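Local coordinates for protein alpha-fucosidase (Bifidobacterium bifidum, PDB 2EAB) that probably releases alpha-1,2-linked L-fucose from glycans, this chain being the catalytic portion of a larger, probably membrane-bound protein, at residues 462-466 against 541-546; 535-539 against 586-590. All coordinates share one frame; numbering follows the deposited sequence.

Contact 1: 462-466 against 541-546; sequences YAGAE and FYVNYM
The methyl group of Ala465 sits squarely over the phenol ring of Tyr545. Its CB lies 3.5 Å from the ring centroid and 4° off the normal, a CH-pi contact in which one methyl covers the middle of the face, while Ala465 CA rests over CE1 on the same face. CG of Tyr545 is anti to the carbonyl carbon (chi1 -60°), which stands the ring against the backbone of 463-465; Gly464 O comes within 3.5 Å of Tyr545 CE1. Phe541, one helical turn earlier, is used differently: it offers its edge. Ala463 CB and Ala465 CB both meet Phe541 CE1 at 3.7 Å, near the ring plane. Alanine suits both places, since its single methyl reaches the ring edge at van der Waals distance. Met546 SD touches the first of these methyls next to the Phe541 ring, 3.9 Å from Ala463 CB. The thioether bends twice, and its CG lies over the centre of the Tyr542 ring and toward the rim of a Phe541 face, a flexible filler between flat groups. Gly464 accommodates the positive phi (73°) with which the chain leaves its helix. No direct hydrogen bond joins the segments; water does instead. One molecule accepts from Glu466 N and donates to Tyr545 OH at 2.9 Å and to Gly464 O, while Tyr545 OH also bonds Glu479; another water bridges Ala463 O and Tyr545 O. Tyrosine suits this partly exposed position, its face apolar and its tip polar. The contact packs the end of helix 452-463 and the turn after it on the last turn of helix 525-546, with Phe541 also touching Ala459 of the former, Tyr542 reaching helix 577-596 and Val543 leaning on helix 632-639.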
ATOM      1  N   TYR A 462      22.096  -4.286  16.569  1.00  6.38           N
ATOM      2  CA  TYR A 462      22.769  -3.526  15.520  1.00  6.46           C
ATOM      3  C   TYR A 462      23.100  -2.090  15.891  1.00  6.52           C
ATOM      4  O   TYR A 462      23.981  -1.494  15.277  1.00  6.82           O
ATOM      5  CB  TYR A 462      21.972  -3.582  14.214  1.00  6.34           C
ATOM      6  CG  TYR A 462      21.926  -4.976  13.628  1.00  6.03           C
ATOM      7  CD1 TYR A 462      22.956  -5.449  12.805  1.00  6.01           C
ATOM      8  CD2 TYR A 462      20.867  -5.834  13.920  1.00  6.78           C
ATOM      9  CE1 TYR A 462      22.916  -6.739  12.275  1.00  6.26           C
ATOM     10  CE2 TYR A 462      20.819  -7.119  13.400  1.00  6.15           C
ATOM     11  CZ  TYR A 462      21.846  -7.563  12.580  1.00  5.90           C
ATOM     12  OH  TYR A 462      21.775  -8.839  12.072  1.00  6.19           O
ATOM     13  N   ALA A 463      22.406  -1.529  16.881  1.00  6.86           N
ATOM     14  CA  ALA A 463      22.634  -0.134  17.265  1.00  7.34           C
ATOM     15  C   ALA A 463      22.951   0.080  18.745  1.00  7.78           C
ATOM     16  O   ALA A 463      23.196   1.211  19.165  1.00  8.42           O
ATOM     17  CB  ALA A 463      21.455   0.742  16.829  1.00  7.75           C
ATOM     18  N   GLY A 464      22.946  -0.988  19.534  1.00  7.75           N
ATOM     19  CA  GLY A 464      23.276  -0.886  20.952  1.00  8.05           C
ATOM     20  C   GLY A 464      22.201  -0.219  21.789  1.00  7.85           C
ATOM     21  O   GLY A 464      22.485   0.281  22.882  1.00  8.61           O
ATOM     22  N   ALA A 465      20.971  -0.216  21.279  1.00  7.79           N
ATOM     23  CA  ALA A 465      19.845   0.394  21.978  1.00  7.75           C
ATOM     24  C   ALA A 465      19.054  -0.700  22.683  1.00  7.69           C
ATOM     25  O   ALA A 465      18.210  -1.361  22.067  1.00  7.43           O
ATOM     26  CB  ALA A 465      18.964   1.163  21.002  1.00  7.96           C
ATOM     27  N   GLU A 466      19.350  -0.906  23.966  1.00  8.37           N
ATOM     28  CA  GLU A 466      18.693  -1.955  24.740  1.00  9.70           C
ATOM     29  C   GLU A 466      17.578  -1.393  25.607  1.00  8.85           C
ATOM     30  O   GLU A 466      17.816  -0.539  26.461  1.00  8.81           O
ATOM     31  CB  GLU A 466      19.683  -2.743  25.615  1.00 10.15           C
ATOM     32  CG  GLU A 466      18.957  -3.744  26.536  1.00 12.27           C
ATOM     33  CD  GLU A 466      19.846  -4.811  27.145  1.00 13.11           C
ATOM     34  OE1 GLU A 466      21.076  -4.612  27.221  1.00 16.99           O
ATOM     35  OE2 GLU A 466      19.298  -5.854  27.564  1.00 17.03           O
ATOM     36  N   PHE A 541      15.237   6.922  19.358  1.00  7.07           N
ATOM     37  CA  PHE A 541      16.193   5.990  18.781  1.00  6.86           C
ATOM     38  C   PHE A 541      17.149   6.707  17.841  1.00  7.14           C
ATOM     39  O   PHE A 541      18.369   6.582  17.973  1.00  7.12           O
ATOM     40  CB  PHE A 541      15.440   4.872  18.051  1.00  7.21           C
ATOM     41  CG  PHE A 541      16.331   3.847  17.406  1.00  6.77           C
ATOM     42  CD1 PHE A 541      17.310   3.178  18.144  1.00  6.95           C
ATOM     43  CD2 PHE A 541      16.180   3.538  16.061  1.00  7.27           C
ATOM     44  CE1 PHE A 541      18.132   2.231  17.540  1.00  7.04           C
ATOM     45  CE2 PHE A 541      16.982   2.582  15.457  1.00  7.93           C
ATOM     46  CZ  PHE A 541      17.969   1.930  16.192  1.00  7.24           C
ATOM     47  N   TYR A 542      16.605   7.482  16.909  1.00  7.02           N
ATOM     48  CA  TYR A 542      17.453   8.173  15.952  1.00  7.55           C
ATOM     49  C   TYR A 542      18.333   9.222  16.603  1.00  7.47           C
ATOM     50  O   TYR A 542      19.528   9.283  16.327  1.00  7.67           O
ATOM     51  CB  TYR A 542      16.647   8.726  14.766  1.00  7.79           C
ATOM     52  CG  TYR A 542      16.746   7.765  13.617  1.00  6.97           C
ATOM     53  CD1 TYR A 542      15.914   6.645  13.546  1.00  7.92           C
ATOM     54  CD2 TYR A 542      17.726   7.924  12.642  1.00  7.08           C
ATOM     55  CE1 TYR A 542      16.045   5.722  12.515  1.00  8.37           C
ATOM     56  CE2 TYR A 542      17.866   7.009  11.611  1.00  8.02           C
ATOM     57  CZ  TYR A 542      17.019   5.914  11.552  1.00  7.78           C
ATOM     58  OH  TYR A 542      17.150   4.996  10.540  1.00  9.01           O
ATOM     59  N   VAL A 543      17.753  10.029  17.485  1.00  7.39           N
ATOM     60  CA  VAL A 543      18.519  11.081  18.155  1.00  8.42           C
ATOM     61  C   VAL A 543      19.666  10.509  18.994  1.00  8.21           C
ATOM     62  O   VAL A 543      20.796  11.011  18.943  1.00  8.26           O
ATOM     63  CB  VAL A 543      17.604  11.986  19.025  1.00  8.96           C
ATOM     64  CG1 VAL A 543      18.425  12.838  20.006  1.00 10.12           C
ATOM     65  CG2 VAL A 543      16.726  12.863  18.145  1.00 10.41           C
ATOM     66  N   ASN A 544      19.372   9.466  19.764  1.00  7.80           N
ATOM     67  CA  ASN A 544      20.327   8.951  20.743  1.00  8.20           C
ATOM     68  C   ASN A 544      21.313   7.916  20.226  1.00  8.10           C
ATOM     69  O   ASN A 544      22.412   7.790  20.775  1.00  8.42           O
ATOM     70  CB  ASN A 544      19.589   8.418  21.968  1.00  8.54           C
ATOM     71  CG  ASN A 544      19.003   9.527  22.800  1.00  9.24           C
ATOM     72  OD1 ASN A 544      19.700  10.143  23.608  1.00 11.20           O
ATOM     73  ND2 ASN A 544      17.728   9.814  22.593  1.00 10.19           N
ATOM     74  N   TYR A 545      20.937   7.195  19.172  1.00  8.09           N
ATOM     75  CA  TYR A 545      21.769   6.095  18.690  1.00  8.33           C
ATOM     76  C   TYR A 545      22.262   6.221  17.253  1.00  8.77           C
ATOM     77  O   TYR A 545      23.376   5.785  16.948  1.00 10.60           O
ATOM     78  CB  TYR A 545      21.047   4.761  18.880  1.00  8.33           C
ATOM     79  CG  TYR A 545      20.723   4.474  20.320  1.00  8.24           C
ATOM     80  CD1 TYR A 545      21.651   3.837  21.141  1.00  8.45           C
ATOM     81  CD2 TYR A 545      19.496   4.851  20.868  1.00  7.64           C
ATOM     82  CE1 TYR A 545      21.365   3.577  22.471  1.00  8.63           C
ATOM     83  CE2 TYR A 545      19.198   4.595  22.198  1.00  7.74           C
ATOM     84  CZ  TYR A 545      20.138   3.960  22.991  1.00  8.20           C
ATOM     85  OH  TYR A 545      19.848   3.686  24.307  1.00  9.24           O
ATOM     86  N   MET A 546      21.449   6.805  16.377  1.00  8.25           N
ATOM     87  CA  MET A 546      21.731   6.752  14.937  1.00  8.27           C
ATOM     88  C   MET A 546      22.430   7.974  14.350  1.00  8.17           C
ATOM     89  O   MET A 546      23.292   7.834  13.480  1.00  9.28           O
ATOM     90  CB  MET A 546      20.454   6.453  14.149  1.00  8.23           C
ATOM     91  CG  MET A 546      19.742   5.167  14.570  1.00  7.92           C
ATOM     92  SD  MET A 546      20.697   3.669  14.296  1.00  8.64           S
ATOM     93  CE  MET A 546      20.688   3.576  12.508  1.00 10.98           C
TER
HETATM   94  O   HOH W   1      24.516   3.481  18.332  1.00 23.26           O
HETATM   95  O   HOH W   2      20.832   1.172  25.436  1.00 16.54           O

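Contact 2: 535-539 against 586-590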
ATOM      1  N   LEU A 535       6.166   7.517  17.291  1.00  6.34           N
ATOM      2  CA  LEU A 535       7.104   8.552  16.864  1.00  6.69           C
ATOM      3  C   LEU A 535       8.077   8.934  17.962  1.00  6.63           C
ATOM      4  O   LEU A 535       9.240   9.206  17.682  1.00  7.03           O
ATOM      5  CB  LEU A 535       6.357   9.788  16.367  1.00  6.80           C
ATOM      6  CG  LEU A 535       5.745   9.649  14.972  1.00  7.18           C
ATOM      7  CD1 LEU A 535       4.692  10.709  14.746  1.00  8.07           C
ATOM      8  CD2 LEU A 535       6.822   9.722  13.896  1.00  8.06           C
ATOM      9  N   LYS A 536       7.593   8.958  19.200  1.00  6.72           N
ATOM     10  CA  LYS A 536       8.421   9.305  20.347  1.00  7.25           C
ATOM     11  C   LYS A 536       9.602   8.340  20.456  1.00  7.08           C
ATOM     12  O   LYS A 536      10.755   8.764  20.580  1.00  7.28           O
ATOM     13  CB  LYS A 536       7.582   9.259  21.622  1.00  7.53           C
ATOM     14  CG  LYS A 536       8.343   9.539  22.907  1.00  8.75           C
ATOM     15  CD  LYS A 536       7.420   9.387  24.113  1.00 10.12           C
ATOM     16  CE  LYS A 536       8.184   9.541  25.420  1.00 11.02           C
ATOM     17  NZ  LYS A 536       7.296   9.413  26.614  1.00 13.14           N
ATOM     18  N   GLU A 537       9.323   7.040  20.395  1.00  6.94           N
ATOM     19  CA  GLU A 537      10.378   6.056  20.573  1.00  6.93           C
ATOM     20  C   GLU A 537      11.314   5.978  19.363  1.00  6.64           C
ATOM     21  O   GLU A 537      12.515   5.816  19.544  1.00  6.66           O
ATOM     22  CB  GLU A 537       9.813   4.681  20.942  1.00  7.09           C
ATOM     23  CG  GLU A 537      10.873   3.601  21.070  1.00  6.96           C
ATOM     24  CD  GLU A 537      10.425   2.371  21.842  1.00  7.16           C
ATOM     25  OE1 GLU A 537       9.358   2.382  22.502  1.00  7.16           O
ATOM     26  OE2 GLU A 537      11.175   1.380  21.806  1.00  6.90           O
ATOM     27  N   GLU A 538      10.788   6.089  18.144  1.00  6.54           N
ATOM     28  CA  GLU A 538      11.678   6.071  16.981  1.00  6.24           C
ATOM     29  C   GLU A 538      12.531   7.340  16.890  1.00  6.06           C
ATOM     30  O   GLU A 538      13.683   7.288  16.458  1.00  6.33           O
ATOM     31  CB  GLU A 538      10.916   5.799  15.680  1.00  6.29           C
ATOM     32  CG  GLU A 538      11.824   5.473  14.485  1.00  6.19           C
ATOM     33  CD  GLU A 538      12.522   4.120  14.589  1.00  5.76           C
ATOM     34  OE1 GLU A 538      12.219   3.366  15.549  1.00  6.05           O
ATOM     35  OE2 GLU A 538      13.373   3.817  13.715  1.00  6.43           O
ATOM     36  N   SER A 539      11.974   8.479  17.299  1.00  6.34           N
ATOM     37  CA  SER A 539      12.750   9.719  17.347  1.00  6.80           C
ATOM     38  C   SER A 539      13.829   9.628  18.424  1.00  6.82           C
ATOM     39  O   SER A 539      14.970  10.026  18.191  1.00  7.05           O
ATOM     40  CB  SER A 539      11.850  10.938  17.561  1.00  6.78           C
ATOM     41  OG  SER A 539      10.966  11.093  16.468  1.00  7.23           O
ATOM     42  N   MET A 586      10.332  12.558   9.864  1.00  6.08           N
ATOM     43  CA  MET A 586       9.900  11.897  11.089  1.00  6.34           C
ATOM     44  C   MET A 586       9.933  12.859  12.270  1.00  6.19           C
ATOM     45  O   MET A 586       8.988  12.922  13.050  1.00  5.99           O
ATOM     46  CB  MET A 586      10.752  10.668  11.393  1.00  6.42           C
ATOM     47  CG  MET A 586      10.283   9.940  12.640  1.00  6.88           C
ATOM     48  SD  MET A 586      11.308   8.549  13.091  1.00  6.71           S
ATOM     49  CE  MET A 586      12.870   9.362  13.475  1.00  8.23           C
ATOM     50  N   LEU A 587      11.032  13.592  12.411  1.00  6.29           N
ATOM     51  CA  LEU A 587      11.138  14.554  13.505  1.00  6.71           C
ATOM     52  C   LEU A 587      10.088  15.654  13.372  1.00  6.85           C
ATOM     53  O   LEU A 587       9.524  16.102  14.369  1.00  7.13           O
ATOM     54  CB  LEU A 587      12.550  15.138  13.589  1.00  6.88           C
ATOM     55  CG  LEU A 587      13.657  14.150  13.976  1.00  6.93           C
ATOM     56  CD1 LEU A 587      15.021  14.803  13.845  1.00  8.21           C
ATOM     57  CD2 LEU A 587      13.458  13.594  15.389  1.00  8.58           C
ATOM     58  N   ASN A 588       9.826  16.067  12.136  1.00  7.01           N
ATOM     59  CA  ASN A 588       8.787  17.047  11.849  1.00  7.15           C
ATOM     60  C   ASN A 588       7.414  16.541  12.314  1.00  7.18           C
ATOM     61  O   ASN A 588       6.705  17.229  13.065  1.00  7.41           O
ATOM     62  CB  ASN A 588       8.788  17.350  10.349  1.00  7.36           C
ATOM     63  CG  ASN A 588       8.189  18.704  10.017  1.00  8.73           C
ATOM     64  OD1 ASN A 588       7.635  19.397  10.873  1.00  9.76           O
ATOM     65  ND2 ASN A 588       8.307  19.091   8.757  1.00  9.40           N
ATOM     66  N   ASP A 589       7.062  15.328  11.886  1.00  7.02           N
ATOM     67  CA  ASP A 589       5.816  14.687  12.308  1.00  6.87           C
ATOM     68  C   ASP A 589       5.759  14.493  13.825  1.00  6.74           C
ATOM     69  O   ASP A 589       4.712  14.731  14.442  1.00  7.07           O
ATOM     70  CB  ASP A 589       5.638  13.316  11.631  1.00  7.09           C
ATOM     71  CG  ASP A 589       5.263  13.395  10.148  1.00  7.48           C
ATOM     72  OD1 ASP A 589       5.023  14.493   9.614  1.00  8.55           O
ATOM     73  OD2 ASP A 589       5.192  12.318   9.513  1.00  8.86           O
ATOM     74  N   ALA A 590       6.872  14.057  14.415  1.00  6.68           N
ATOM     75  CA  ALA A 590       6.940  13.827  15.858  1.00  6.96           C
ATOM     76  C   ALA A 590       6.698  15.110  16.648  1.00  7.25           C
ATOM     77  O   ALA A 590       5.969  15.103  17.641  1.00  7.25           O
ATOM     78  CB  ALA A 590       8.277  13.208  16.235  1.00  7.20           C
TER
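Met586 and Leu535 slide past each other in opposite directions, Leu535 CD2 lying 3.7 Å from Met586 CG, and Leu535 CB meets Ala590 CB at 3.9 Å. These are the apolar pairs, and alanine suits a position where the helices draw close: the CA atoms of Leu535 and Ala590 are 5.4 Å apart. Sulfur makes a second group. Met586 runs extended through chi1 and chi2, then bends at chi3 (64°), which sets SD 3.4 Å from Glu538 CG, crossing that side chain at about a right angle, and turns CE in over Ser539 CA. Replacing Met586 with an alanine removes the thioether, and would probably leave Glu538 CG, Leu535 CD2 and the backbone of Ser539 without their partner and open a gap between the helices. The axes of the short segments 535-539 and 586-590 approach to 9.7 Å, with 140° between their N-to-C directions, a roughly antiparallel pair consistent with the (alpha/alpha)6 barrel of the family 95 catalytic domain. The polar element is inward-looking: Ser539 OG bonds Leu535 O at 2.8 Å, reaching it from the face opposite to Ser539 N. A buried hydroxyl is thus satisfied within its helix, resting against Ala590 CB (3.4 Å) and Leu587 CD2. Asp589 OD1 bonds a Tris molecule, probably from the crystallisation liquor, near Glu520 and Asp690, calcium ligands of this protein whose ion is not bound in this chain.

In the fold
Helix 525-546 carries one side of both contacts, 535-539 in contact 2 and 541-546 in contact 1, whose centres lie about 14 Å apart. Their segments interleave along the chain: 462-466, 535-539, 541-546, then 586-590. Helix 525-546 packs with its last turn on the end of helix 452-463 and, earlier along its length, on helix 577-596. The two contacts touch directly, Tyr542 CB meeting Met586 CE at 4.0 Å, which makes the packing continuous across three helices. All four segments belong to the family 95 catalytic domain, so both contacts are helix packing within its helical body; the calcium ligands Glu520 and Asp690, whose site holds no calcium in this chain, lie close to contact 2 alone.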